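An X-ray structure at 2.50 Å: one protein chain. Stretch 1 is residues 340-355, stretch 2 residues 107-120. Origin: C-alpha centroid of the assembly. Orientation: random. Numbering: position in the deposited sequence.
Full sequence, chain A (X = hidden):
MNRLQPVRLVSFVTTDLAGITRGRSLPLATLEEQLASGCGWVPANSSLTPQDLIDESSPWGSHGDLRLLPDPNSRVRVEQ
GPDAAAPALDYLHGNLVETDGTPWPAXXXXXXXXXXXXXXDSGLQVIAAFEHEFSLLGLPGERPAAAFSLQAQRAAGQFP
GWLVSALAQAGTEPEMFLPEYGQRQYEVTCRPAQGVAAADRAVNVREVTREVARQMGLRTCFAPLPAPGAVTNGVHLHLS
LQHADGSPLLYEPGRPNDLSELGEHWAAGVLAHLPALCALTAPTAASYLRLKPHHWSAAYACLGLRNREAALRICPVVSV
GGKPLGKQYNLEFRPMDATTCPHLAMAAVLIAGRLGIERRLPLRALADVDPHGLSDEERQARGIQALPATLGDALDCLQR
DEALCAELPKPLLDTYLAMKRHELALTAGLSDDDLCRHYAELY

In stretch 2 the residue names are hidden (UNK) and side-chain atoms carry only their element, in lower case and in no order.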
# COMPACT_ATOMS: atom_id res chain seq x y z
N THR A 340 12.09 34.77 -20.43
CA THR A 340 11.97 36.24 -20.24
C THR A 340 11.30 36.69 -18.96
O THR A 340 10.72 35.91 -18.25
CB THR A 340 11.12 36.90 -21.32
OG1 THR A 340 9.82 36.29 -21.32
CG2 THR A 340 11.82 36.73 -22.64
N CYS A 341 11.43 37.99 -18.68
CA CYS A 341 10.61 38.68 -17.70
C CYS A 341 9.41 39.38 -18.42
O CYS A 341 9.56 40.43 -19.01
CB CYS A 341 11.47 39.63 -16.85
SG CYS A 341 10.49 40.93 -16.04
N PRO A 342 8.21 38.79 -18.40
CA PRO A 342 7.07 39.38 -19.19
C PRO A 342 7.06 40.93 -19.33
O PRO A 342 6.89 41.45 -20.44
CB PRO A 342 5.84 38.89 -18.43
CG PRO A 342 6.27 37.59 -17.82
CD PRO A 342 7.80 37.54 -17.71
N HIS A 343 7.23 41.65 -18.23
CA HIS A 343 7.33 43.13 -18.20
C HIS A 343 8.48 43.71 -18.90
O HIS A 343 8.31 44.73 -19.54
CB HIS A 343 7.47 43.56 -16.79
CG HIS A 343 6.44 42.94 -15.91
ND1 HIS A 343 6.67 41.83 -15.21
CD2 HIS A 343 5.12 43.32 -15.64
CE1 HIS A 343 5.55 41.49 -14.52
NE2 HIS A 343 4.61 42.41 -14.78
N LEU A 344 9.67 43.11 -18.76
CA LEU A 344 10.83 43.62 -19.46
C LEU A 344 10.71 43.34 -20.96
O LEU A 344 10.93 44.22 -21.80
CB LEU A 344 12.13 43.06 -18.86
CG LEU A 344 13.43 43.45 -19.58
CD1 LEU A 344 13.63 44.95 -19.43
CD2 LEU A 344 14.64 42.67 -19.08
N ALA A 345 10.27 42.14 -21.30
CA ALA A 345 10.11 41.77 -22.68
C ALA A 345 9.08 42.64 -23.36
O ALA A 345 9.39 43.20 -24.40
CB ALA A 345 9.75 40.30 -22.79
N MET A 346 7.87 42.79 -22.79
CA MET A 346 6.82 43.59 -23.45
C MET A 346 7.27 45.06 -23.55
O MET A 346 7.21 45.64 -24.63
CB MET A 346 5.49 43.43 -22.74
CG MET A 346 4.38 44.44 -23.08
SD MET A 346 2.90 43.85 -22.26
CE MET A 346 1.70 45.18 -22.56
N ALA A 347 7.76 45.64 -22.45
CA ALA A 347 8.40 46.98 -22.45
C ALA A 347 9.39 47.17 -23.59
O ALA A 347 9.33 48.16 -24.29
CB ALA A 347 9.12 47.27 -21.12
N ALA A 348 10.31 46.22 -23.75
CA ALA A 348 11.32 46.32 -24.82
C ALA A 348 10.70 46.40 -26.23
O ALA A 348 11.17 47.18 -27.09
CB ALA A 348 12.29 45.16 -24.73
N VAL A 349 9.63 45.65 -26.45
CA VAL A 349 9.01 45.58 -27.76
C VAL A 349 8.25 46.88 -28.03
O VAL A 349 8.38 47.49 -29.10
CB VAL A 349 8.06 44.34 -27.88
CG1 VAL A 349 7.16 44.42 -29.13
CG2 VAL A 349 8.85 43.04 -27.81
N LEU A 350 7.48 47.32 -27.04
CA LEU A 350 6.64 48.50 -27.21
C LEU A 350 7.54 49.70 -27.42
O LEU A 350 7.14 50.66 -28.08
CB LEU A 350 5.72 48.71 -26.02
CG LEU A 350 4.31 48.08 -25.85
CD1 LEU A 350 3.78 48.39 -24.43
CD2 LEU A 350 3.31 48.61 -26.87
N ILE A 351 8.78 49.62 -26.89
CA ILE A 351 9.76 50.71 -27.02
C ILE A 351 10.13 50.88 -28.48
O ILE A 351 9.91 51.95 -29.07
CB ILE A 351 11.03 50.53 -26.13
CG1 ILE A 351 10.80 51.07 -24.71
CG2 ILE A 351 12.18 51.36 -26.67
CD1 ILE A 351 11.74 50.53 -23.67
N ALA A 352 10.68 49.81 -29.07
CA ALA A 352 11.20 49.87 -30.43
C ALA A 352 10.09 50.26 -31.38
O ALA A 352 10.33 50.99 -32.34
CB ALA A 352 11.82 48.55 -30.84
N GLY A 353 8.88 49.78 -31.10
CA GLY A 353 7.66 50.17 -31.81
C GLY A 353 7.46 51.66 -31.70
O GLY A 353 7.29 52.35 -32.72
N ARG A 354 7.50 52.16 -30.46
CA ARG A 354 7.40 53.61 -30.20
C ARG A 354 8.41 54.36 -31.06
O ARG A 354 8.05 55.23 -31.81
CB ARG A 354 7.62 53.97 -28.72
CG ARG A 354 6.62 54.96 -28.09
CD ARG A 354 7.19 55.75 -26.89
NE ARG A 354 8.20 55.07 -26.04
CZ ARG A 354 9.48 55.46 -25.87
NH1 ARG A 354 9.92 56.54 -26.50
NH2 ARG A 354 10.32 54.78 -25.09
N LEU A 355 9.69 54.00 -30.93
CA LEU A 355 10.75 54.57 -31.76
C LEU A 355 10.43 54.49 -33.27
O LEU A 355 10.87 55.33 -34.05
CB LEU A 355 12.06 53.83 -31.50
CG LEU A 355 12.75 54.14 -30.19
CD1 LEU A 355 14.14 53.55 -30.23
CD2 LEU A 355 12.81 55.66 -30.02
N UNK A 107 13.74 48.29 -11.65
CA UNK A 107 12.46 47.54 -11.59
C UNK A 107 11.76 47.37 -12.96
O UNK A 107 11.40 48.36 -13.63
s UNK A 107 9.87 47.30 -10.61
c UNK A 107 11.47 48.17 -10.61
N UNK A 108 11.52 46.10 -13.34
CA UNK A 108 11.06 45.81 -14.69
C UNK A 108 9.60 46.09 -14.82
O UNK A 108 9.23 46.64 -15.84
c UNK A 108 12.25 43.96 -13.74
c UNK A 108 11.40 44.32 -14.90
c UNK A 108 11.86 44.88 -12.62
N UNK A 109 8.80 45.77 -13.80
CA UNK A 109 7.36 46.22 -13.77
C UNK A 109 7.18 47.75 -13.95
O UNK A 109 6.47 48.21 -14.85
c UNK A 109 6.58 45.72 -12.54
n UNK A 109 1.46 45.04 -11.75
c UNK A 109 2.24 45.90 -11.13
c UNK A 109 4.26 44.75 -11.88
n UNK A 109 1.73 46.86 -10.43
n UNK A 109 3.55 45.80 -11.18
c UNK A 109 5.14 45.37 -12.93
N UNK A 110 7.91 48.52 -13.14
CA UNK A 110 7.95 49.99 -13.22
C UNK A 110 8.30 50.50 -14.63
O UNK A 110 7.52 51.30 -15.19
c UNK A 110 8.93 50.57 -12.18
o UNK A 110 8.37 50.57 -10.87
N UNK A 111 9.45 50.07 -15.19
CA UNK A 111 9.81 50.39 -16.58
C UNK A 111 8.63 50.12 -17.52
O UNK A 111 8.25 51.01 -18.29
c UNK A 111 12.30 48.52 -18.96
c UNK A 111 11.14 49.42 -18.57
c UNK A 111 11.29 50.79 -19.20
c UNK A 111 11.00 49.57 -17.05
N UNK A 112 8.01 48.93 -17.45
CA UNK A 112 6.89 48.72 -18.37
C UNK A 112 5.73 49.70 -18.10
O UNK A 112 5.14 50.22 -19.04
c UNK A 112 5.09 47.44 -20.65
c UNK A 112 4.53 45.63 -19.01
c UNK A 112 5.03 47.05 -19.18
c UNK A 112 6.39 47.27 -18.47
N UNK A 113 5.45 49.99 -16.83
CA UNK A 113 4.42 50.96 -16.52
C UNK A 113 4.70 52.40 -16.99
O UNK A 113 3.78 53.19 -17.14
c UNK A 113 2.53 51.96 -13.31
n UNK A 113 3.51 52.56 -12.39
n UNK A 113 4.58 50.56 -11.91
c UNK A 113 4.11 51.00 -15.03
c UNK A 113 2.99 51.99 -14.75
c UNK A 113 4.46 51.88 -11.75
n UNK A 113 5.29 52.53 -10.94
N UNK A 114 5.98 52.74 -17.18
CA UNK A 114 6.37 54.09 -17.54
C UNK A 114 6.22 54.23 -19.04
O UNK A 114 6.00 55.32 -19.58
c UNK A 114 7.81 54.37 -17.13
N UNK A 115 6.36 53.08 -19.70
CA UNK A 115 6.36 52.99 -21.15
C UNK A 115 4.94 52.97 -21.63
O UNK A 115 4.61 53.57 -22.65
o UNK A 115 8.50 53.34 -23.17
c UNK A 115 7.10 51.45 -23.09
c UNK A 115 7.82 52.54 -23.85
c UNK A 115 7.10 51.72 -21.59
o UNK A 115 7.74 52.59 -25.10
N UNK A 116 4.10 52.27 -20.89
CA UNK A 116 2.65 52.37 -21.12
C UNK A 116 2.08 53.80 -20.94
O UNK A 116 1.38 54.29 -21.83
c UNK A 116 1.89 51.30 -20.31
c UNK A 116 2.39 49.92 -20.75
c UNK A 116 0.36 51.45 -20.46
N UNK A 117 2.42 54.46 -19.82
CA UNK A 117 2.27 55.92 -19.67
C UNK A 117 2.66 56.75 -20.93
O UNK A 117 1.81 57.46 -21.49
o UNK A 117 0.42 57.59 -17.83
o UNK A 117 1.13 59.67 -18.04
c UNK A 117 1.36 58.43 -17.97
c UNK A 117 2.83 57.95 -18.07
c UNK A 117 3.01 56.45 -18.42
N UNK A 118 3.93 56.65 -21.37
CA UNK A 118 4.44 57.29 -22.60
C UNK A 118 3.58 56.92 -23.80
O UNK A 118 3.43 57.70 -24.75
n UNK A 118 9.99 54.06 -21.07
c UNK A 118 8.33 57.11 -22.33
n UNK A 118 8.90 55.76 -22.19
c UNK A 118 6.91 57.32 -21.88
n UNK A 118 9.50 55.96 -19.97
c UNK A 118 5.90 56.88 -22.90
c UNK A 118 9.47 55.27 -21.08
N UNK A 119 3.04 55.70 -23.76
CA UNK A 119 2.06 55.34 -24.74
C UNK A 119 0.76 56.12 -24.55
O UNK A 119 0.28 56.72 -25.53
c UNK A 119 1.82 53.85 -24.77
c UNK A 119 2.65 52.19 -28.11
c UNK A 119 3.94 52.83 -25.73
c UNK A 119 1.94 52.85 -27.11
c UNK A 119 4.01 51.85 -27.91
o UNK A 119 4.74 51.25 -28.92
c UNK A 119 2.58 53.16 -25.89
c UNK A 119 4.65 52.16 -26.72
N UNK A 120 0.23 56.16 -23.33
CA UNK A 120 -1.04 56.85 -23.06
C UNK A 120 -0.92 58.34 -23.46
O UNK A 120 -1.77 58.84 -24.19
n UNK A 120 -2.75 57.92 -19.32
c UNK A 120 -3.49 56.81 -19.95
c UNK A 120 -1.47 56.72 -21.59
c UNK A 120 -2.99 56.55 -21.38
n UNK A 120 -2.13 60.13 -19.04
n UNK A 120 -3.70 59.59 -20.61
c UNK A 120 -2.87 59.21 -19.65

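Position 107 has one carbon and then one sulfur. It lies just before the helix and touches nothing on stretch 1. It is Cys-107, and its SG caps the helix by accepting from the backbone N of position 110.

Position 108 has three carbons that close a ring onto the backbone N. Its CB lies 3.7 Å from Cys-341 SG and 4.2 Å from Leu-344 CB. The closed ring makes it Pro-108.

Position 109 has three carbons, a nitrogen, and a carbon carrying two more nitrogens. A chain carbon lies over one face of the His-343 ring. This is Arg-109, with CG 3.4 Å from His-343 CD2.

Position 110 has one carbon and one oxygen and points away from stretch 1. It is Ser-110.

Position 111 has four carbons, forked at the second. They meet Leu-344 and Ala-347. The fork makes it Leu-111; its CD2 is 3.8 Å from Leu-344 CD1.

Position 112 has the same forked four carbons. They sit among His-343, Met-346, Ala-347 and Leu-350, as a knob in a hole. This is Leu-112. Its CB is 3.8 Å from Ala-347 CB, and the small alanine lets the two CA atoms approach to 4.7 Å.

Position 113 repeats the pattern of 109 but is out of reach: Arg-113. Position 114 has a single carbon and no contact: Ala-114.

Position 115 has three carbons, the third carrying two oxygens, a carboxylate. One oxygen meets the guanidinium of Arg-354 at its edge, near its plane. This is Glu-115. OE2 accepts from Arg-354 NE at 2.7 Å, and OE1 from Arg-354 NH2 at 3.0 Å.

Position 116 has one carbon carrying two others, near Leu-350. It is Val-116.

Position 117 has three carbons and two terminal oxygens, without contact: Glu-117.

Position 118 has three carbons, a nitrogen, and a carbon with two nitrogens. The chain nitrogen lies over one face of the Arg-354 guanidinium. This is Arg-118; its NE bonds to Glu-115 OE1 at 2.6 Å.

Position 119 has one carbon and a six-carbon ring bearing an oxygen. Leu-350 covers one ring face. This is Tyr-119; its OH donates to Leu-350 O at 2.6 Å.

Position 120 has three carbons, a nitrogen, and a carbon with two nitrogens, out of reach. It is Arg-120.

The helices run 30° apart, their axes 8.0 Å apart at closest approach. Apolar packing dominates the N-terminal part. Further on, the Glu-115 carboxylate bridges two arginines and offsets their like charges.

Stretch 2, residues 107-120: CPRSLLRAEVERYR
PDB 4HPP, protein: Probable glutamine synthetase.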